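Local coordinates for periplasmic binding protein component of an ABC type zinc uptake transporter (Synechocystis sp., PDB 1PQ4) that binds zinc in the periplasm and probably delivers it to the membrane part of an ABC-type zinc uptake transporter, at residues E244-T249 with L266-A271. Residues are numbered along the deposited sequence; the frame is centred on the assembly and turned at random.
Sequences ETQFST and LDPLAA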
ATOM      1  N   GLU A 244     -11.367  -2.056   6.382  1.00 22.60           N
ATOM      2  CA  GLU A 244     -10.822  -1.448   5.177  1.00 24.72           C
ATOM      3  C   GLU A 244     -11.948  -1.369   4.167  1.00 28.44           C
ATOM      4  O   GLU A 244     -12.820  -2.255   4.134  1.00 29.18           O
ATOM      5  CB  GLU A 244      -9.664  -2.317   4.650  1.00 25.67           C
ATOM      6  CG  GLU A 244      -8.368  -1.959   5.263  1.00 30.89           C
ATOM      7  CD  GLU A 244      -7.797  -3.025   6.171  1.00 43.78           C
ATOM      8  OE1 GLU A 244      -8.602  -3.750   6.825  1.00 28.95           O
ATOM      9  OE2 GLU A 244      -6.532  -3.102   6.227  1.00 38.62           O
ATOM     10  N   THR A 245     -11.937  -0.320   3.347  1.00 31.67           N
ATOM     11  CA  THR A 245     -13.001  -0.126   2.349  1.00 37.68           C
ATOM     12  C   THR A 245     -13.138  -1.237   1.352  1.00 35.07           C
ATOM     13  O   THR A 245     -14.226  -1.490   0.873  1.00 35.89           O
ATOM     14  CB  THR A 245     -12.798   1.129   1.462  1.00 42.79           C
ATOM     15  OG1 THR A 245     -11.654   1.890   1.911  1.00 46.28           O
ATOM     16  CG2 THR A 245     -14.049   1.971   1.491  1.00 47.64           C
ATOM     17  N   GLN A 246     -12.022  -1.888   1.024  1.00 27.17           N
ATOM     18  CA  GLN A 246     -12.050  -2.944   0.008  1.00 22.47           C
ATOM     19  C   GLN A 246     -12.542  -4.286   0.514  1.00 19.99           C
ATOM     20  O   GLN A 246     -12.672  -5.211  -0.260  1.00 20.99           O
ATOM     21  CB  GLN A 246     -10.647  -3.119  -0.619  1.00 21.72           C
ATOM     22  CG  GLN A 246     -10.129  -1.858  -1.319  1.00 21.26           C
ATOM     23  CD  GLN A 246      -9.545  -0.821  -0.342  1.00 23.63           C
ATOM     24  OE1 GLN A 246      -9.261   0.340  -0.718  1.00 23.37           O
ATOM     25  NE2 GLN A 246      -9.359  -1.237   0.913  1.00 24.10           N
ATOM     26  N   PHE A 247     -12.786  -4.407   1.812  1.00 18.89           N
ATOM     27  CA  PHE A 247     -13.240  -5.683   2.348  1.00 24.21           C
ATOM     28  C   PHE A 247     -14.470  -5.432   3.201  1.00 26.06           C
ATOM     29  O   PHE A 247     -14.705  -4.322   3.660  1.00 31.36           O
ATOM     30  CB  PHE A 247     -12.144  -6.324   3.209  1.00 25.50           C
ATOM     31  CG  PHE A 247     -10.815  -6.460   2.502  1.00 29.20           C
ATOM     32  CD1 PHE A 247      -9.882  -5.431   2.523  1.00 23.30           C
ATOM     33  CD2 PHE A 247     -10.517  -7.609   1.784  1.00 31.98           C
ATOM     34  CE1 PHE A 247      -8.674  -5.546   1.836  1.00 33.18           C
ATOM     35  CE2 PHE A 247      -9.301  -7.731   1.090  1.00 29.84           C
ATOM     36  CZ  PHE A 247      -8.393  -6.703   1.121  1.00 28.17           C
ATOM     37  N   SER A 248     -15.263  -6.467   3.405  1.00 28.55           N
ATOM     38  CA  SER A 248     -16.454  -6.337   4.218  1.00 31.55           C
ATOM     39  C   SER A 248     -16.004  -5.931   5.627  1.00 26.50           C
ATOM     40  O   SER A 248     -14.959  -6.402   6.107  1.00 25.25           O
ATOM     41  CB  SER A 248     -17.160  -7.683   4.300  1.00 31.86           C
ATOM     42  OG  SER A 248     -18.054  -7.638   5.379  1.00 35.96           O
ATOM     43  N   THR A 249     -16.759  -5.058   6.277  1.00 23.09           N
ATOM     44  CA  THR A 249     -16.400  -4.669   7.649  1.00 22.01           C
ATOM     45  C   THR A 249     -17.275  -5.420   8.640  1.00 20.78           C
ATOM     46  O   THR A 249     -17.267  -5.110   9.823  1.00 21.82           O
ATOM     47  CB  THR A 249     -16.624  -3.188   7.894  1.00 22.68           C
ATOM     48  OG1 THR A 249     -17.988  -2.867   7.574  1.00 20.83           O
ATOM     49  CG2 THR A 249     -15.693  -2.342   6.998  1.00 18.67           C
ATOM     50  N   LEU A 266      -9.721   2.282   7.247  1.00 21.08           N
ATOM     51  CA  LEU A 266      -8.352   2.682   6.872  1.00 19.69           C
ATOM     52  C   LEU A 266      -8.365   2.306   5.387  1.00 24.10           C
ATOM     53  O   LEU A 266      -9.006   1.310   4.996  1.00 27.97           O
ATOM     54  CB  LEU A 266      -7.288   1.881   7.629  1.00 20.18           C
ATOM     55  CG  LEU A 266      -7.240   2.063   9.135  1.00 19.13           C
ATOM     56  CD1 LEU A 266      -6.033   1.294   9.722  1.00 18.18           C
ATOM     57  CD2 LEU A 266      -7.120   3.551   9.470  1.00 20.61           C
ATOM     58  N   ASP A 267      -7.753   3.109   4.541  1.00 17.62           N
ATOM     59  CA  ASP A 267      -7.765   2.795   3.116  1.00 15.33           C
ATOM     60  C   ASP A 267      -6.319   2.553   2.656  1.00 16.05           C
ATOM     61  O   ASP A 267      -5.563   3.506   2.442  1.00 17.79           O
ATOM     62  CB  ASP A 267      -8.319   3.963   2.320  1.00 14.18           C
ATOM     63  CG  ASP A 267      -8.503   3.616   0.874  1.00 18.56           C
ATOM     64  OD1 ASP A 267      -8.026   2.517   0.444  1.00 16.76           O
ATOM     65  OD2 ASP A 267      -9.115   4.445   0.159  1.00 23.00           O
ATOM     66  N   PRO A 268      -5.916   1.297   2.531  1.00 14.75           N
ATOM     67  CA  PRO A 268      -4.526   1.063   2.077  1.00 13.40           C
ATOM     68  C   PRO A 268      -4.287   1.458   0.607  1.00 14.78           C
ATOM     69  O   PRO A 268      -3.135   1.583   0.181  1.00 15.55           O
ATOM     70  CB  PRO A 268      -4.332  -0.435   2.325  1.00 18.51           C
ATOM     71  CG  PRO A 268      -5.709  -0.988   2.033  1.00 19.16           C
ATOM     72  CD  PRO A 268      -6.625   0.029   2.786  1.00 12.07           C
ATOM     73  N   LEU A 269      -5.364   1.690  -0.166  1.00 12.24           N
ATOM     74  CA  LEU A 269      -5.226   2.014  -1.591  1.00 14.20           C
ATOM     75  C   LEU A 269      -5.549   3.450  -1.964  1.00 14.92           C
ATOM     76  O   LEU A 269      -5.742   3.763  -3.145  1.00 14.38           O
ATOM     77  CB  LEU A 269      -6.103   1.095  -2.490  1.00 15.22           C
ATOM     78  CG  LEU A 269      -5.876  -0.411  -2.340  1.00 23.69           C
ATOM     79  CD1 LEU A 269      -6.699  -1.175  -3.430  1.00 24.53           C
ATOM     80  CD2 LEU A 269      -4.377  -0.713  -2.512  1.00 20.20           C
ATOM     81  N   ALA A 270      -5.593   4.329  -0.978  1.00 14.49           N
ATOM     82  CA  ALA A 270      -5.875   5.745  -1.255  1.00 12.83           C
ATOM     83  C   ALA A 270      -4.849   6.342  -2.231  1.00 17.18           C
ATOM     84  O   ALA A 270      -3.645   6.126  -2.062  1.00 15.35           O
ATOM     85  CB  ALA A 270      -5.850   6.552   0.065  1.00 18.32           C
ATOM     86  N   ALA A 271      -5.315   7.118  -3.211  1.00 11.92           N
ATOM     87  CA  ALA A 271      -4.417   7.741  -4.173  1.00 13.43           C
ATOM     88  C   ALA A 271      -3.759   8.988  -3.565  1.00 17.45           C
ATOM     89  O   ALA A 271      -2.675   9.365  -3.972  1.00 15.81           O
ATOM     90  CB  ALA A 271      -5.174   8.127  -5.459  1.00 16.90           C
TER
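Two loops meet here, each leaving the end of a parallel strand, 240-244 or 262-266, beside the zinc site formed by His37, His133 and His197. Gln246, Glu244 and Leu266 lose the most surface. Leu266 contributes mainly through its backbone: its O receives a CA-H...O contact from Glu244 CA at 3.3 Å. The Glu244 chain then bends at chi2 (112°) and crosses Pro268 at about a right angle, with CG 3.6 Å from Pro268 CD. Its carboxylate turns elsewhere, with OE1 bonded to the backbone N of His197 and OE2 to Trp200 NE1.

Gln246 follows in a type I turn, Glu244 to Phe247. Its chain, also bent at chi2, brings the amide tip to tip with the proline ring and obliquely across Leu269. The amide meets the Asp267 carboxylate with the two planes 45° apart. Asp267 CG lies anti to its backbone N (chi1 -173°). Asp267 OD1 accepts from Leu269 N at 2.9 Å, from above the carboxylate plane, closing an Asx turn. An alanine at Asp267 would remove that acceptor and the carboxylate facing the Gln246 amide, and would probably loosen the Asx turn. Pro268 lies about 6 Å from the zinc, side chain to ion. The join is thus mixed, a polar amide and carboxylate beside aliphatic contacts of Pro268 and Leu269, while the buried Glu244 carboxylate, bonded to His197 N, probably helps position that zinc ligand.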